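Local coordinates for protein tyrosinase (Burkholderia thailandensis, PDB 5ZRD) that hydroxylates monophenols to catechols at a two-copper centre, probably oxidising these further to quinones, and works efficiently at acidic pH, at residues 8-12 / 98-102; 215-219 / 283-289; 238-243 / 412-416; 324-329 / 400-406; 336-340 / 390-394. All blocks are in the same frame, centred on the assembly; numbering follows the deposited sequence.

Contact 1. Residues 8-12 / 98-102; sequences PRVRR and VYKLE
Arg9 and Arg11 of strand 9-11 bridge to Glu102 on helix 98-102 across backbones that stay well apart, their axes approaching to 13.2 Å with N-to-C directions at 116°. The two arginines sandwich the carboxylate. Arg9 meets it end-on, Arg9 NH1 lying 2.9 Å from Glu102 OE2 and NH2 3.0 Å from Glu102 OE1. Arg11 comes side-on to the opposite face, through NE to OE2 and through Arg11 NH2 to Glu102 OE1 at 2.9 Å, this last bond almost straight (176°). A bend at chi3 (-80°) brings the tip of Arg9 to the glutamate, whereas the chain of Arg11 runs extended and lays NH1 3.7 Å from Val98 CG1. Water 1 accepts from Arg9 NH2. Beyond the segments, Met114 N donates to Glu102 OE2, Ser113 OG hydrogen-bonds Arg9 NH1, and Tyr400 OH hydrogen-bonds Arg11 NH1. Four bonds fix the rotation of the buried carboxylate, held from both faces, and the two positive charges probably keep it ionised; the network ties strand 9-11 to helix 90-108, which carries the copper ligand His94.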
# COMPACT_ATOMS: atom_id res chain seq x y z
N PRO A 8 -41.37 -1.48 33.90
CA PRO A 8 -40.82 -1.90 32.59
C PRO A 8 -41.91 -2.32 31.58
O PRO A 8 -42.84 -3.01 31.96
CB PRO A 8 -39.92 -3.12 32.89
CG PRO A 8 -39.92 -3.24 34.41
CD PRO A 8 -41.18 -2.56 34.89
N ARG A 9 -41.78 -1.91 30.31
CA ARG A 9 -42.45 -2.65 29.21
C ARG A 9 -42.05 -4.13 29.22
O ARG A 9 -40.91 -4.47 29.56
CB ARG A 9 -42.02 -2.16 27.83
CG ARG A 9 -42.42 -0.73 27.49
CD ARG A 9 -42.20 -0.51 26.01
NE ARG A 9 -40.79 -0.25 25.78
CZ ARG A 9 -39.91 -1.15 25.35
NH1 ARG A 9 -40.29 -2.37 24.96
NH2 ARG A 9 -38.64 -0.79 25.28
N VAL A 10 -42.97 -4.99 28.82
CA VAL A 10 -42.76 -6.41 28.87
C VAL A 10 -42.63 -6.97 27.45
O VAL A 10 -43.62 -7.09 26.76
CB VAL A 10 -43.92 -7.10 29.62
CG1 VAL A 10 -43.63 -8.59 29.81
CG2 VAL A 10 -44.18 -6.43 30.96
N ARG A 11 -41.40 -7.33 27.07
CA ARG A 11 -41.11 -8.15 25.88
C ARG A 11 -41.69 -9.54 26.11
O ARG A 11 -41.34 -10.16 27.09
CB ARG A 11 -39.61 -8.25 25.60
CG ARG A 11 -39.05 -7.00 24.94
CD ARG A 11 -37.62 -7.09 24.49
NE ARG A 11 -37.12 -5.80 24.03
CZ ARG A 11 -35.85 -5.59 23.68
NH1 ARG A 11 -34.97 -6.58 23.77
NH2 ARG A 11 -35.46 -4.40 23.26
N ARG A 12 -42.56 -10.00 25.20
CA ARG A 12 -43.27 -11.26 25.38
C ARG A 12 -42.92 -12.27 24.27
O ARG A 12 -42.35 -11.95 23.20
CB ARG A 12 -44.78 -11.02 25.42
CG ARG A 12 -45.27 -10.26 26.64
CD ARG A 12 -46.77 -10.35 26.83
NE ARG A 12 -47.22 -9.62 28.02
CZ ARG A 12 -46.93 -9.96 29.29
NH1 ARG A 12 -46.42 -11.15 29.58
NH2 ARG A 12 -47.15 -9.08 30.26
N VAL A 98 -30.93 -4.80 19.19
CA VAL A 98 -32.33 -5.18 19.23
C VAL A 98 -33.15 -4.00 19.73
O VAL A 98 -34.26 -3.74 19.27
CB VAL A 98 -32.58 -6.38 20.14
CG1 VAL A 98 -34.07 -6.69 20.23
CG2 VAL A 98 -31.82 -7.60 19.66
N TYR A 99 -32.60 -3.34 20.74
CA TYR A 99 -33.27 -2.22 21.37
C TYR A 99 -33.45 -1.11 20.35
O TYR A 99 -34.49 -0.56 20.28
CB TYR A 99 -32.45 -1.70 22.55
CG TYR A 99 -33.01 -0.51 23.27
CD1 TYR A 99 -34.07 -0.65 24.15
CD2 TYR A 99 -32.45 0.75 23.13
CE1 TYR A 99 -34.57 0.43 24.85
CE2 TYR A 99 -32.94 1.84 23.84
CZ TYR A 99 -34.00 1.67 24.71
OH TYR A 99 -34.51 2.71 25.42
N LYS A 100 -32.40 -0.81 19.57
CA LYS A 100 -32.43 0.22 18.56
C LYS A 100 -33.47 -0.09 17.46
O LYS A 100 -34.20 0.82 16.98
CB LYS A 100 -31.03 0.44 18.00
CG LYS A 100 -30.16 1.40 18.81
CD LYS A 100 -30.84 2.74 19.06
CE LYS A 100 -29.98 3.75 19.79
NZ LYS A 100 -30.70 5.01 20.05
N LEU A 101 -33.61 -1.35 17.08
CA LEU A 101 -34.65 -1.69 16.10
C LEU A 101 -36.02 -1.51 16.76
O LEU A 101 -36.97 -1.12 16.13
CB LEU A 101 -34.48 -3.13 15.58
CG LEU A 101 -35.63 -3.58 14.70
CD1 LEU A 101 -35.13 -4.24 13.43
CD2 LEU A 101 -36.57 -4.51 15.47
N GLU A 102 -36.10 -1.87 18.01
CA GLU A 102 -37.34 -1.68 18.74
C GLU A 102 -37.66 -0.17 18.82
O GLU A 102 -38.82 0.18 18.78
CB GLU A 102 -37.20 -2.30 20.12
CG GLU A 102 -38.50 -2.39 20.89
CD GLU A 102 -38.33 -2.89 22.31
OE1 GLU A 102 -37.43 -2.32 23.03
OE2 GLU A 102 -39.11 -3.80 22.70
O HOH W 1 -37.59 1.67 26.32

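Contact 2. Residues 215-219 / 283-289; sequences NVRAW and AVGGFDY
Trp219, on helix 205-221, is held between Ala283 and Tyr289, the methyl of one on one indole face and the phenol of the other on the opposite face. Ala283 CB stands 3.4 Å from the centroid of the Trp219 five-membered ring, a CH-pi contact close to the ring normal. From the other side Tyr289 turns an edge to the indole in a T-shaped pair, planes at 63°, with its CD1 3.4 Å from Trp219 CD2. The backbone puts Tyr289 CB over the five-membered ring too, 3.9 Å from its centroid, and chi1 (-162°) carries the phenol across to the indole. The indole rotation is fixed at its rim, where Trp219 NE1 donates to Phe287 O at 2.9 Å and 160°. Phe287 follows the Schellman motif whose positive-phi residue is Gly286, and the chain then passes along the indole edge. Helix 274-285, bearing the copper ligands His277 and His281, thus packs on helix 205-221, while Ile442 of strand 441-450 touches Trp219, and Tyr460 and His463 of strand 456-466 bond to Tyr289 OH.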
# COMPACT_ATOMS: atom_id res chain seq x y z
N ASN A 215 -35.77 -29.31 10.50
CA ASN A 215 -34.34 -28.99 10.77
C ASN A 215 -34.24 -28.26 12.11
O ASN A 215 -33.43 -28.64 12.94
CB ASN A 215 -33.74 -28.17 9.63
CG ASN A 215 -32.23 -28.03 9.64
OD1 ASN A 215 -31.69 -26.93 9.45
ND2 ASN A 215 -31.53 -29.12 9.82
N VAL A 216 -35.11 -27.30 12.38
CA VAL A 216 -34.96 -26.59 13.63
C VAL A 216 -35.20 -27.57 14.78
O VAL A 216 -34.48 -27.51 15.79
CB VAL A 216 -35.87 -25.36 13.69
CG1 VAL A 216 -36.02 -24.81 15.10
CG2 VAL A 216 -35.35 -24.27 12.75
N ARG A 217 -36.16 -28.49 14.61
CA ARG A 217 -36.47 -29.43 15.74
C ARG A 217 -35.30 -30.39 16.01
O ARG A 217 -35.01 -30.75 17.16
CB ARG A 217 -37.73 -30.24 15.42
CG ARG A 217 -39.04 -29.45 15.51
CD ARG A 217 -40.22 -30.37 15.20
NE ARG A 217 -40.39 -31.35 16.27
CZ ARG A 217 -40.89 -32.58 16.12
NH1 ARG A 217 -41.50 -32.92 14.99
NH2 ARG A 217 -40.69 -33.47 17.07
N ALA A 218 -34.63 -30.80 14.94
CA ALA A 218 -33.52 -31.75 15.02
C ALA A 218 -32.32 -31.09 15.69
O ALA A 218 -31.67 -31.69 16.50
CB ALA A 218 -33.13 -32.24 13.63
N TRP A 219 -32.00 -29.88 15.28
CA TRP A 219 -30.94 -29.11 15.92
C TRP A 219 -31.22 -28.97 17.42
O TRP A 219 -30.33 -29.18 18.25
CB TRP A 219 -30.81 -27.74 15.28
CG TRP A 219 -29.87 -27.66 14.12
CD1 TRP A 219 -30.17 -27.81 12.80
CD2 TRP A 219 -28.48 -27.30 14.17
NE1 TRP A 219 -29.07 -27.57 12.02
CE2 TRP A 219 -28.02 -27.27 12.83
CE3 TRP A 219 -27.58 -27.03 15.20
CZ2 TRP A 219 -26.71 -26.95 12.51
CZ3 TRP A 219 -26.27 -26.73 14.87
CH2 TRP A 219 -25.84 -26.70 13.55
N ALA A 283 -28.89 -23.39 11.49
CA ALA A 283 -30.08 -24.19 11.19
C ALA A 283 -31.03 -23.42 10.28
O ALA A 283 -31.43 -23.88 9.19
CB ALA A 283 -30.75 -24.58 12.48
N VAL A 284 -31.38 -22.21 10.70
CA VAL A 284 -32.26 -21.35 9.94
C VAL A 284 -31.60 -20.93 8.62
O VAL A 284 -32.28 -20.72 7.62
CB VAL A 284 -32.65 -20.13 10.78
CG1 VAL A 284 -33.32 -19.08 9.91
CG2 VAL A 284 -33.55 -20.53 11.94
N GLY A 285 -30.28 -20.77 8.61
CA GLY A 285 -29.56 -20.16 7.45
C GLY A 285 -28.89 -21.17 6.50
O GLY A 285 -28.11 -20.74 5.63
N GLY A 286 -29.13 -22.48 6.66
CA GLY A 286 -28.90 -23.45 5.57
C GLY A 286 -28.19 -24.75 5.91
O GLY A 286 -27.95 -25.57 4.99
N PHE A 287 -27.84 -25.01 7.18
CA PHE A 287 -27.19 -26.28 7.55
C PHE A 287 -28.21 -27.29 8.12
O PHE A 287 -28.90 -27.03 9.15
CB PHE A 287 -26.10 -26.01 8.58
CG PHE A 287 -24.94 -25.21 8.04
CD1 PHE A 287 -25.07 -23.86 7.83
CD2 PHE A 287 -23.75 -25.83 7.73
CE1 PHE A 287 -24.02 -23.12 7.31
CE2 PHE A 287 -22.68 -25.08 7.25
CZ PHE A 287 -22.83 -23.73 7.03
N ASP A 288 -28.31 -28.42 7.42
CA ASP A 288 -29.00 -29.63 7.89
C ASP A 288 -28.31 -30.13 9.12
O ASP A 288 -27.11 -30.31 9.03
CB ASP A 288 -28.85 -30.73 6.81
CG ASP A 288 -30.14 -31.50 6.54
OD1 ASP A 288 -31.14 -31.40 7.28
OD2 ASP A 288 -30.14 -32.24 5.53
N TYR A 289 -28.98 -30.39 10.26
CA TYR A 289 -28.24 -31.03 11.41
C TYR A 289 -27.56 -32.32 10.94
O TYR A 289 -26.44 -32.65 11.38
CB TYR A 289 -29.11 -31.38 12.63
CG TYR A 289 -28.33 -31.61 13.90
CD1 TYR A 289 -27.56 -30.59 14.45
CD2 TYR A 289 -28.34 -32.83 14.58
CE1 TYR A 289 -26.84 -30.76 15.63
CE2 TYR A 289 -27.61 -33.03 15.74
CZ TYR A 289 -26.86 -31.98 16.28
OH TYR A 289 -26.15 -32.11 17.46

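Contact 3. Residues 238-243 / 412-416; sequences YAKYVR and LKSLL
Val242, Leu412 and Leu416 form the close-packed part of this contact, where two segments, mostly helical, touch almost wholly through apolar branches. Val242 CG2 meets Leu412 CD2 at 3.8 Å, while Val242 CG1 lies between the CB of Leu412 and Leu416 CD1, 3.9 Å from the latter. Leu416 fills the space from Val242 CG1 to the aliphatic start of Arg243, its CD2 3.5 Å from Arg243 CG. With chi1 at 174°, CG1 pointing away from the valine's own nitrogen, both methyls of Val242 are set toward 412-416. Tyr238 closes the same side: the side chains of Tyr238 and Leu412 cross at about a right angle, with Tyr238 OH 3.5 Å from Leu412 CD2, and Leu415 CD2 comes to the ring edge, 3.9 Å from Tyr238 CE1. Leu415 CD2 also reaches Ala239, but more distantly, at 4.3 Å from Ala239 CB.

The guanidinium end of Arg243 is the polar, solvent side. Here Leu416 and Arg243 run antiparallel alongside one another, and Leu416 CD2 lies over one face of the guanidinium. A citrate, probably from the crystallisation liquor, is bound near the Arg243 side chain. The arrangement is helix-on-helix apolar packing in the tyrosinase fold: helix 410-415 packs on helix 237-244, whose Tyr241 lies on helices 274-285 and 315-334, which carry copper ligands, although the contact itself lies away from the annotated sites.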
# COMPACT_ATOMS: atom_id res chain seq x y z
N TYR A 238 -30.97 -27.24 22.62
CA TYR A 238 -31.66 -27.07 23.88
C TYR A 238 -30.69 -27.20 25.06
O TYR A 238 -30.57 -26.28 25.95
CB TYR A 238 -32.82 -28.06 23.98
CG TYR A 238 -33.57 -28.01 25.28
CD1 TYR A 238 -33.14 -28.70 26.40
CD2 TYR A 238 -34.73 -27.25 25.41
CE1 TYR A 238 -33.85 -28.66 27.60
CE2 TYR A 238 -35.44 -27.19 26.60
CZ TYR A 238 -35.00 -27.90 27.70
OH TYR A 238 -35.71 -27.84 28.86
N ALA A 239 -29.99 -28.33 25.06
CA ALA A 239 -28.94 -28.58 26.06
C ALA A 239 -27.90 -27.46 26.06
O ALA A 239 -27.40 -27.11 27.12
CB ALA A 239 -28.25 -29.90 25.78
N LYS A 240 -27.49 -26.98 24.88
CA LYS A 240 -26.42 -25.99 24.84
C LYS A 240 -26.90 -24.67 25.48
O LYS A 240 -26.14 -24.01 26.17
CB LYS A 240 -25.97 -25.80 23.39
CG LYS A 240 -24.95 -26.81 22.86
CD LYS A 240 -24.04 -26.17 21.83
CE LYS A 240 -23.00 -27.10 21.23
NZ LYS A 240 -21.77 -27.14 22.06
N TYR A 241 -28.17 -24.29 25.29
CA TYR A 241 -28.73 -23.08 25.91
C TYR A 241 -28.82 -23.24 27.44
O TYR A 241 -28.47 -22.33 28.18
CB TYR A 241 -30.09 -22.76 25.32
CG TYR A 241 -30.14 -21.78 24.18
CD1 TYR A 241 -29.45 -20.57 24.24
CD2 TYR A 241 -30.98 -21.99 23.09
CE1 TYR A 241 -29.52 -19.64 23.20
CE2 TYR A 241 -31.08 -21.06 22.07
CZ TYR A 241 -30.35 -19.88 22.12
OH TYR A 241 -30.46 -18.93 21.14
N VAL A 242 -29.22 -24.43 27.90
CA VAL A 242 -29.24 -24.74 29.34
C VAL A 242 -27.82 -24.61 29.90
O VAL A 242 -27.60 -23.89 30.87
CB VAL A 242 -29.83 -26.12 29.68
CG1 VAL A 242 -29.67 -26.44 31.16
CG2 VAL A 242 -31.29 -26.26 29.27
N ARG A 243 -26.84 -25.21 29.23
CA ARG A 243 -25.42 -25.10 29.68
C ARG A 243 -24.98 -23.63 29.82
O ARG A 243 -24.24 -23.29 30.78
CB ARG A 243 -24.44 -25.73 28.67
CG ARG A 243 -24.09 -27.18 28.94
CD ARG A 243 -22.61 -27.48 28.80
NE ARG A 243 -22.43 -28.92 28.94
CZ ARG A 243 -22.28 -29.57 30.09
NH1 ARG A 243 -21.98 -28.90 31.20
NH2 ARG A 243 -22.42 -30.89 30.13
N LEU A 412 -33.10 -30.05 34.84
CA LEU A 412 -32.14 -29.46 33.91
C LEU A 412 -30.71 -29.81 34.33
O LEU A 412 -29.90 -30.05 33.44
CB LEU A 412 -32.33 -27.94 33.85
CG LEU A 412 -33.59 -27.42 33.14
CD1 LEU A 412 -33.61 -25.90 33.16
CD2 LEU A 412 -33.69 -27.94 31.71
N LYS A 413 -30.39 -29.75 35.64
CA LYS A 413 -29.11 -30.25 36.24
C LYS A 413 -28.70 -31.62 35.66
O LYS A 413 -27.54 -31.86 35.31
CB LYS A 413 -29.23 -30.49 37.75
CG LYS A 413 -28.32 -29.64 38.64
CD LYS A 413 -29.03 -28.42 39.20
CE LYS A 413 -28.10 -27.43 39.87
NZ LYS A 413 -28.71 -26.08 39.90
N SER A 414 -29.67 -32.52 35.63
CA SER A 414 -29.39 -33.87 35.34
C SER A 414 -29.27 -34.05 33.83
O SER A 414 -28.47 -34.88 33.39
CB SER A 414 -30.45 -34.77 35.90
OG SER A 414 -31.58 -34.70 35.06
N LEU A 415 -30.02 -33.31 33.04
CA LEU A 415 -29.83 -33.42 31.60
C LEU A 415 -28.36 -33.18 31.25
O LEU A 415 -27.82 -33.86 30.39
CB LEU A 415 -30.74 -32.42 30.89
CG LEU A 415 -30.48 -32.30 29.39
CD1 LEU A 415 -31.03 -33.51 28.65
CD2 LEU A 415 -31.05 -31.00 28.85
N LEU A 416 -27.71 -32.23 31.95
CA LEU A 416 -26.29 -31.90 31.82
C LEU A 416 -25.36 -32.87 32.59
O LEU A 416 -24.13 -32.72 32.51
CB LEU A 416 -26.04 -30.49 32.39
CG LEU A 416 -26.76 -29.31 31.73
CD1 LEU A 416 -26.29 -27.99 32.35
CD2 LEU A 416 -26.56 -29.31 30.21

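Contact 4. Residues 324-329 / 400-406; sequences DRMFWV and YGPGSLD
Arg325 threads from helix 315-334 past the ring of Tyr400 into the turn at 403-406. Its CB stands over the middle of the phenol, 3.7 Å from the Tyr400 ring centroid and 14° off the normal, a CH-pi contact. Arg325 CG follows over the same ring, 3.5 Å from Tyr400 CG, and Arg325 CD leaves past Tyr400 CD1. At chi3 (67°) the chain bends, NE bonding to Asn322, and the guanidinium, 71° from the phenol plane, turns its edge to the loop. Both terminal nitrogens grip one carbonyl: Arg325 NH1 is 3.0 Å and Arg325 NH2 3.2 Å from Ser404 O, all in the guanidinium plane. Arg325 NH1 further makes a salt bridge of 3.3 Å to Asp406 OD1 and donates to water 2, which links it to Gly401 O and that same carboxylate oxygen. Asp406 OD2 in turn accepts from Gly403 N, straddling the type II turn. Beyond the ring, Tyr400 OH donates to the anti lone pair of Asp324 OD2. One buried cation therefore satisfies loop carbonyl and carboxylate together, while the side chain of Asp324, also paired with Arg95, comes about 6 Å from those of the copper ligands His94 and His320 and would probably add negative charge near them.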
# COMPACT_ATOMS: atom_id res chain seq x y z
N ASP A 324 -31.07 -12.32 23.92
CA ASP A 324 -30.96 -11.24 24.90
C ASP A 324 -31.68 -11.65 26.17
O ASP A 324 -31.23 -11.35 27.25
CB ASP A 324 -31.58 -9.95 24.36
CG ASP A 324 -31.21 -8.74 25.18
OD1 ASP A 324 -29.99 -8.53 25.35
OD2 ASP A 324 -32.16 -8.00 25.61
N ARG A 325 -32.80 -12.34 26.02
CA ARG A 325 -33.52 -12.87 27.17
C ARG A 325 -32.65 -13.88 27.94
O ARG A 325 -32.63 -13.88 29.19
CB ARG A 325 -34.81 -13.52 26.69
CG ARG A 325 -35.74 -13.97 27.79
CD ARG A 325 -36.94 -14.70 27.21
NE ARG A 325 -36.61 -15.98 26.59
CZ ARG A 325 -36.55 -17.13 27.23
NH1 ARG A 325 -36.83 -17.16 28.51
NH2 ARG A 325 -36.23 -18.26 26.58
N MET A 326 -31.93 -14.72 27.21
CA MET A 326 -31.01 -15.70 27.85
C MET A 326 -29.89 -14.95 28.58
O MET A 326 -29.53 -15.29 29.69
CB MET A 326 -30.43 -16.66 26.81
CG MET A 326 -31.46 -17.61 26.20
SD MET A 326 -31.91 -18.95 27.35
CE MET A 326 -33.36 -18.28 28.12
N PHE A 327 -29.36 -13.92 27.96
CA PHE A 327 -28.38 -13.06 28.61
C PHE A 327 -28.98 -12.50 29.92
O PHE A 327 -28.31 -12.47 30.94
CB PHE A 327 -27.96 -11.97 27.64
CG PHE A 327 -27.01 -10.92 28.16
CD1 PHE A 327 -26.24 -11.13 29.29
CD2 PHE A 327 -26.90 -9.72 27.50
CE1 PHE A 327 -25.36 -10.15 29.74
CE2 PHE A 327 -26.00 -8.74 27.94
CZ PHE A 327 -25.21 -8.98 29.05
N TRP A 328 -30.24 -12.10 29.90
CA TRP A 328 -30.89 -11.49 31.07
C TRP A 328 -31.16 -12.56 32.15
O TRP A 328 -30.97 -12.29 33.34
CB TRP A 328 -32.18 -10.76 30.65
CG TRP A 328 -32.93 -10.15 31.79
CD1 TRP A 328 -34.16 -10.53 32.25
CD2 TRP A 328 -32.49 -9.09 32.65
NE1 TRP A 328 -34.51 -9.77 33.34
CE2 TRP A 328 -33.51 -8.87 33.60
CE3 TRP A 328 -31.33 -8.31 32.73
CZ2 TRP A 328 -33.43 -7.90 34.59
CZ3 TRP A 328 -31.25 -7.34 33.71
CH2 TRP A 328 -32.29 -7.13 34.62
N VAL A 329 -31.56 -13.75 31.73
CA VAL A 329 -31.72 -14.86 32.65
C VAL A 329 -30.39 -15.21 33.33
O VAL A 329 -30.39 -15.48 34.49
CB VAL A 329 -32.29 -16.11 31.97
CG1 VAL A 329 -32.16 -17.33 32.87
CG2 VAL A 329 -33.73 -15.91 31.56
N TYR A 400 -38.32 -8.98 30.40
CA TYR A 400 -38.70 -10.15 29.63
C TYR A 400 -39.85 -10.78 30.40
O TYR A 400 -39.77 -10.95 31.58
CB TYR A 400 -37.52 -11.11 29.37
CG TYR A 400 -36.64 -10.61 28.25
CD1 TYR A 400 -37.05 -10.70 26.93
CD2 TYR A 400 -35.46 -9.93 28.50
CE1 TYR A 400 -36.29 -10.19 25.89
CE2 TYR A 400 -34.70 -9.38 27.48
CZ TYR A 400 -35.11 -9.53 26.16
OH TYR A 400 -34.41 -8.98 25.13
N GLY A 401 -40.93 -11.05 29.69
CA GLY A 401 -41.96 -11.84 30.25
C GLY A 401 -41.45 -13.23 30.54
O GLY A 401 -40.29 -13.49 30.37
N PRO A 402 -42.33 -14.10 30.98
CA PRO A 402 -41.98 -15.46 31.27
C PRO A 402 -41.72 -16.29 30.00
O PRO A 402 -42.42 -16.14 29.00
CB PRO A 402 -43.22 -16.02 32.00
CG PRO A 402 -44.36 -15.16 31.46
CD PRO A 402 -43.74 -13.80 31.28
N GLY A 403 -40.73 -17.17 30.08
CA GLY A 403 -40.50 -18.15 29.03
C GLY A 403 -39.59 -19.27 29.48
O GLY A 403 -39.15 -19.31 30.63
N SER A 404 -39.30 -20.17 28.56
CA SER A 404 -38.55 -21.38 28.84
C SER A 404 -37.21 -21.05 29.53
O SER A 404 -36.54 -20.05 29.22
CB SER A 404 -38.35 -22.20 27.56
OG SER A 404 -37.44 -21.59 26.65
N LEU A 405 -36.83 -21.91 30.46
CA LEU A 405 -35.52 -21.92 31.10
C LEU A 405 -35.32 -20.74 32.05
O LEU A 405 -34.16 -20.50 32.45
CB LEU A 405 -34.42 -21.92 30.03
CG LEU A 405 -34.47 -23.05 29.00
CD1 LEU A 405 -33.25 -22.99 28.08
CD2 LEU A 405 -34.56 -24.41 29.66
N ASP A 406 -36.35 -20.02 32.46
CA ASP A 406 -36.13 -18.96 33.48
C ASP A 406 -35.49 -19.53 34.78
O ASP A 406 -34.70 -18.87 35.46
CB ASP A 406 -37.44 -18.27 33.83
CG ASP A 406 -38.01 -17.41 32.68
OD1 ASP A 406 -37.26 -16.95 31.77
OD2 ASP A 406 -39.25 -17.20 32.70
O HOH W 2 -37.82 -14.84 30.30

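Contact 5. Residues 336-340 / 390-394; sequences HTDRL and INIER
Thr337 and Asn391 bring the two backbones together, their CA atoms 5.4 Å apart, where a loop following helix 315-334 passes the start of the short, weakly bonded helix 392-396. Beside this point Ile390 lies against the loop: its CG2 packs against the backbone of Asp338, 3.7 Å from Asp338 C, and 4.0 Å from Leu340 CG, the Ile390 and Leu340 side chains lying flank to flank and heading opposite ways. Asn391 is the N-cap of the helix. Its chi1 of -176° folds the amide over the first turn, and Asn391 OD1 accepts from Arg394 N at 2.9 Å in a nearly straight bond (171°) and weakly from Glu393 N. The other end of the amide is used across the contact: Asn391 ND2 donates to Asp338 OD1 at 3.0 Å and 157°, meeting the carboxylate from above its plane. Asp338 is steadied from its own side by Thr337 OG1, which donates to Asp338 OD2 at 2.8 Å. A long salt bridge of 3.9 Å joins Asp338 OD1 to Arg394 NE. On the inner side, Gln331 NE2 of helix 315-334 bonds to both His336 O and Ile390 O, and Trp328 packs against Thr337 and Asn391.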
# COMPACT_ATOMS: atom_id res chain seq x y z
N HIS A 336 -25.71 -10.87 38.15
CA HIS A 336 -25.07 -9.84 37.30
C HIS A 336 -26.11 -8.91 36.66
O HIS A 336 -25.82 -8.34 35.62
CB HIS A 336 -24.16 -10.50 36.24
CG HIS A 336 -23.02 -11.23 36.86
ND1 HIS A 336 -21.94 -10.56 37.41
CD2 HIS A 336 -22.83 -12.54 37.11
CE1 HIS A 336 -21.13 -11.45 37.96
NE2 HIS A 336 -21.65 -12.65 37.77
N THR A 337 -27.28 -8.74 37.27
CA THR A 337 -28.25 -7.76 36.77
C THR A 337 -27.71 -6.33 36.87
O THR A 337 -28.17 -5.48 36.07
CB THR A 337 -29.61 -7.77 37.48
OG1 THR A 337 -29.37 -7.35 38.83
CG2 THR A 337 -30.32 -9.10 37.33
N ASP A 338 -26.74 -6.04 37.75
CA ASP A 338 -26.27 -4.64 37.86
C ASP A 338 -24.79 -4.43 37.72
O ASP A 338 -24.30 -3.32 37.76
CB ASP A 338 -26.76 -4.00 39.16
CG ASP A 338 -28.27 -3.90 39.23
OD1 ASP A 338 -28.81 -2.92 38.67
OD2 ASP A 338 -28.93 -4.80 39.78
N ARG A 339 -24.03 -5.48 37.53
CA ARG A 339 -22.62 -5.30 37.29
C ARG A 339 -22.13 -6.46 36.43
O ARG A 339 -22.64 -7.59 36.52
CB ARG A 339 -21.80 -5.21 38.58
CG ARG A 339 -22.09 -6.31 39.60
CD ARG A 339 -21.34 -6.03 40.89
NE ARG A 339 -21.10 -7.22 41.71
CZ ARG A 339 -20.30 -7.26 42.78
NH1 ARG A 339 -20.23 -8.36 43.52
NH2 ARG A 339 -19.58 -6.21 43.13
N LEU A 340 -21.18 -6.11 35.60
CA LEU A 340 -20.45 -7.05 34.80
C LEU A 340 -18.97 -6.76 35.04
O LEU A 340 -18.60 -5.65 35.40
CB LEU A 340 -20.82 -6.87 33.32
CG LEU A 340 -22.26 -7.21 32.95
CD1 LEU A 340 -22.53 -6.89 31.49
CD2 LEU A 340 -22.56 -8.68 33.21
N ILE A 390 -26.52 -2.69 31.08
CA ILE A 390 -26.39 -3.85 31.97
C ILE A 390 -27.78 -4.25 32.51
O ILE A 390 -28.19 -5.42 32.46
CB ILE A 390 -25.36 -3.57 33.07
CG1 ILE A 390 -24.02 -3.19 32.43
CG2 ILE A 390 -25.23 -4.75 34.02
CD1 ILE A 390 -22.92 -2.85 33.39
N ASN A 391 -28.53 -3.29 32.99
CA ASN A 391 -29.78 -3.62 33.61
C ASN A 391 -30.89 -3.17 32.68
O ASN A 391 -31.15 -1.96 32.57
CB ASN A 391 -29.93 -2.96 34.98
CG ASN A 391 -31.20 -3.39 35.68
OD1 ASN A 391 -32.26 -3.46 35.06
ND2 ASN A 391 -31.09 -3.74 36.95
N ILE A 392 -31.56 -4.13 32.05
CA ILE A 392 -32.53 -3.72 31.05
C ILE A 392 -33.71 -2.96 31.70
O ILE A 392 -34.31 -2.14 31.03
CB ILE A 392 -33.04 -4.92 30.20
CG1 ILE A 392 -33.71 -5.98 31.06
CG2 ILE A 392 -31.93 -5.50 29.34
CD1 ILE A 392 -34.39 -7.07 30.26
N GLU A 393 -34.10 -3.26 32.95
CA GLU A 393 -35.27 -2.63 33.61
C GLU A 393 -34.90 -1.19 34.02
O GLU A 393 -35.53 -0.23 33.58
CB GLU A 393 -35.75 -3.47 34.79
CG GLU A 393 -36.22 -4.86 34.39
CD GLU A 393 -36.52 -5.85 35.53
OE1 GLU A 393 -35.99 -5.64 36.66
OE2 GLU A 393 -37.26 -6.85 35.30
N ARG A 394 -33.80 -1.01 34.73
CA ARG A 394 -33.40 0.31 35.27
C ARG A 394 -32.82 1.21 34.19
O ARG A 394 -32.97 2.41 34.30
CB ARG A 394 -32.38 0.21 36.41
CG ARG A 394 -32.83 -0.70 37.55
CD ARG A 394 -31.83 -0.80 38.69
NE ARG A 394 -32.36 -1.67 39.73
CZ ARG A 394 -33.34 -1.36 40.60
NH1 ARG A 394 -33.62 -0.08 40.87
NH2 ARG A 394 -34.02 -2.33 41.20

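From the N terminus, contact 1 closes first, joining strand 9-11 to helix 90-108 over 85 intervening residues. Contact 2 then ties helix 205-221 to the end of helix 274-285. Before it closes, contact 3 has opened at helix 237-244, so contacts 2 and 3 cross. Contact 3 closes the longest loop, at helix 410-415; contact 4 is nested within it and contact 5 within contact 4, both reaching back to helix 315-334 or the loop after it. The 400-406 segment is the hub: Gly401 bonds to Arg11, Tyr400 touches Ile392 of contact 5, and Leu405 packs into contact 3. Contact 2 stands apart, touching none of the others.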